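Putative acetyltransferase (PDB 3D9W) probably catalyses the transfer of an acetyl group from acetyl-CoA to arylamines. Local coordinates at residues 119-124 with 191-196. Residues are numbered along the deposited sequence; the frame is centred on the assembly and turned at random.
Sequences HALLRV and YTFTTA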
loop_
_atom_site.group_PDB
_atom_site.type_symbol
_atom_site.label_atom_id
_atom_site.label_comp_id
_atom_site.label_asym_id
_atom_site.label_seq_id
_atom_site.Cartn_x
_atom_site.Cartn_y
_atom_site.Cartn_z
ATOM N N HIS A 119 -3.444 0.822 8.736
ATOM C CA HIS A 119 -3.375 0.760 7.283
ATOM C C HIS A 119 -3.733 2.098 6.622
ATOM O O HIS A 119 -4.905 2.463 6.519
ATOM C CB HIS A 119 -4.291 -0.330 6.748
ATOM C CG HIS A 119 -4.255 -0.436 5.264
ATOM N ND1 HIS A 119 -3.101 -0.743 4.575
ATOM C CD2 HIS A 119 -5.200 -0.183 4.329
ATOM C CE1 HIS A 119 -3.338 -0.670 3.278
ATOM N NE2 HIS A 119 -4.603 -0.331 3.103
ATOM N N ALA A 120 -2.707 2.804 6.157
ATOM C CA ALA A 120 -2.876 4.106 5.535
ATOM C C ALA A 120 -3.810 4.126 4.330
ATOM O O ALA A 120 -3.674 3.327 3.400
ATOM C CB ALA A 120 -1.517 4.657 5.146
ATOM N N LEU A 121 -4.763 5.049 4.357
ATOM C CA LEU A 121 -5.718 5.208 3.267
ATOM C C LEU A 121 -5.819 6.684 2.961
ATOM O O LEU A 121 -5.606 7.516 3.838
ATOM C CB LEU A 121 -7.100 4.669 3.656
ATOM C CG LEU A 121 -7.269 3.144 3.754
ATOM C CD1 LEU A 121 -8.673 2.810 4.276
ATOM C CD2 LEU A 121 -7.023 2.489 2.383
ATOM N N LEU A 122 -6.132 7.014 1.715
ATOM C CA LEU A 122 -6.254 8.405 1.319
ATOM C C LEU A 122 -7.627 8.736 0.723
ATOM O O LEU A 122 -8.082 8.087 -0.221
ATOM C CB LEU A 122 -5.153 8.763 0.318
ATOM C CG LEU A 122 -3.704 8.594 0.780
ATOM C CD1 LEU A 122 -2.735 8.846 -0.372
ATOM C CD2 LEU A 122 -3.427 9.558 1.924
ATOM N N ARG A 123 -8.281 9.740 1.309
ATOM C CA ARG A 123 -9.588 10.242 0.867
ATOM C C ARG A 123 -9.209 11.417 -0.046
ATOM O O ARG A 123 -8.651 12.423 0.415
ATOM C CB ARG A 123 -10.392 10.725 2.082
ATOM C CG ARG A 123 -11.727 11.398 1.788
ATOM C CD ARG A 123 -12.197 12.186 3.011
ATOM N NE ARG A 123 -13.399 12.980 2.777
ATOM C CZ ARG A 123 -14.634 12.567 3.065
ATOM N NH1 ARG A 123 -14.831 11.364 3.599
ATOM N NH2 ARG A 123 -15.676 13.355 2.829
ATOM N N VAL A 124 -9.512 11.287 -1.336
ATOM C CA VAL A 124 -9.140 12.304 -2.319
ATOM C C VAL A 124 -10.293 12.995 -3.058
ATOM O O VAL A 124 -11.307 12.371 -3.384
ATOM C CB VAL A 124 -8.188 11.672 -3.369
ATOM C CG1 VAL A 124 -7.579 12.735 -4.266
ATOM C CG2 VAL A 124 -7.117 10.876 -2.660
ATOM N N TYR A 191 -10.375 -5.054 4.506
ATOM C CA TYR A 191 -10.230 -4.271 5.718
ATOM C C TYR A 191 -11.448 -3.421 6.017
ATOM O O TYR A 191 -12.415 -3.420 5.272
ATOM C CB TYR A 191 -9.010 -3.356 5.587
ATOM C CG TYR A 191 -9.011 -2.457 4.355
ATOM C CD1 TYR A 191 -10.047 -1.549 4.117
ATOM C CD2 TYR A 191 -7.968 -2.516 3.428
ATOM C CE1 TYR A 191 -10.040 -0.730 2.986
ATOM C CE2 TYR A 191 -7.956 -1.701 2.301
ATOM C CZ TYR A 191 -8.990 -0.816 2.085
ATOM O OH TYR A 191 -8.973 -0.028 0.960
ATOM N N THR A 192 -11.390 -2.692 7.119
ATOM C CA THR A 192 -12.471 -1.794 7.487
ATOM C C THR A 192 -11.838 -0.448 7.841
ATOM O O THR A 192 -10.680 -0.396 8.243
ATOM C CB THR A 192 -13.237 -2.290 8.721
ATOM O OG1 THR A 192 -12.394 -2.195 9.879
ATOM C CG2 THR A 192 -13.692 -3.720 8.527
ATOM N N PHE A 193 -12.585 0.640 7.680
ATOM C CA PHE A 193 -12.057 1.954 8.030
ATOM C C PHE A 193 -13.139 2.961 8.376
ATOM O O PHE A 193 -14.289 2.823 7.958
ATOM C CB PHE A 193 -11.180 2.516 6.903
ATOM C CG PHE A 193 -11.931 2.877 5.654
ATOM C CD1 PHE A 193 -12.204 1.918 4.691
ATOM C CD2 PHE A 193 -12.315 4.188 5.417
ATOM C CE1 PHE A 193 -12.836 2.265 3.507
ATOM C CE2 PHE A 193 -12.946 4.545 4.243
ATOM C CZ PHE A 193 -13.209 3.587 3.283
ATOM N N THR A 194 -12.758 3.966 9.154
ATOM C CA THR A 194 -13.672 5.019 9.555
ATOM C C THR A 194 -13.303 6.260 8.768
ATOM O O THR A 194 -12.333 6.254 8.018
ATOM C CB THR A 194 -13.569 5.332 11.071
ATOM O OG1 THR A 194 -12.281 5.883 11.378
ATOM C CG2 THR A 194 -13.796 4.072 11.883
ATOM N N THR A 195 -14.069 7.328 8.932
ATOM C CA THR A 195 -13.771 8.542 8.202
ATOM C C THR A 195 -13.117 9.583 9.079
ATOM O O THR A 195 -13.146 10.776 8.784
ATOM C CB THR A 195 -15.027 9.128 7.580
ATOM O OG1 THR A 195 -16.043 9.222 8.580
ATOM C CG2 THR A 195 -15.502 8.257 6.431
ATOM N N ALA A 196 -12.522 9.123 10.168
ATOM C CA ALA A 196 -11.827 10.017 11.090
ATOM C C ALA A 196 -10.622 10.638 10.377
ATOM O O ALA A 196 -9.802 9.920 9.796
ATOM C CB ALA A 196 -11.358 9.236 12.306
#
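Leu121 wedges its two methyl branches between two aromatic rings of 191-196. Leu121 CD1 sits over a face of Phe193, 3.9 Å from the ring centroid and 28° off its normal, a CH-pi contact made near the CG side of the ring. Leu121 CD2 instead meets the tip of Tyr191, 3.5 Å from Tyr191 OH and also close to CZ. Two residues earlier on the strand, the imidazole of His119 crosses the Tyr191 side chain roughly at right angles; the two ring planes are inclined at 36°, with His119 NE2 3.7 Å from Tyr191 CE2. CG of His119 is anti to the backbone N (chi1 -180°), while Tyr191 and Phe193 put CG in the crowded position between N and the carbonyl carbon; in all three the bond from CA to CB points toward the other segment.

No hydrogen bond joins the segments. Strand 99-107 runs between them in the sheet, pairing by backbone hydrogen bonds with His119, Leu121 and Arg123, so the side chains meet across an intervening strand, with axes 9.5 Å apart at closest approach.

The polar ends are held from outside: His119 NE2 bonds to Asp136 OD1, while Tyr191 OH bonds to Tyr147 OH and weakly to Asp136 OD2. Cys82 also touches His119, consistent with the Cys-His-Asp catalytic triad of this family. Asp136 would thus fix the imidazole's rotation and probably favour its protonated form, while Tyr191 probably serves as a second-shell residue, packing beside the imidazole and making a weak hydrogen bond to the carboxylate that holds it.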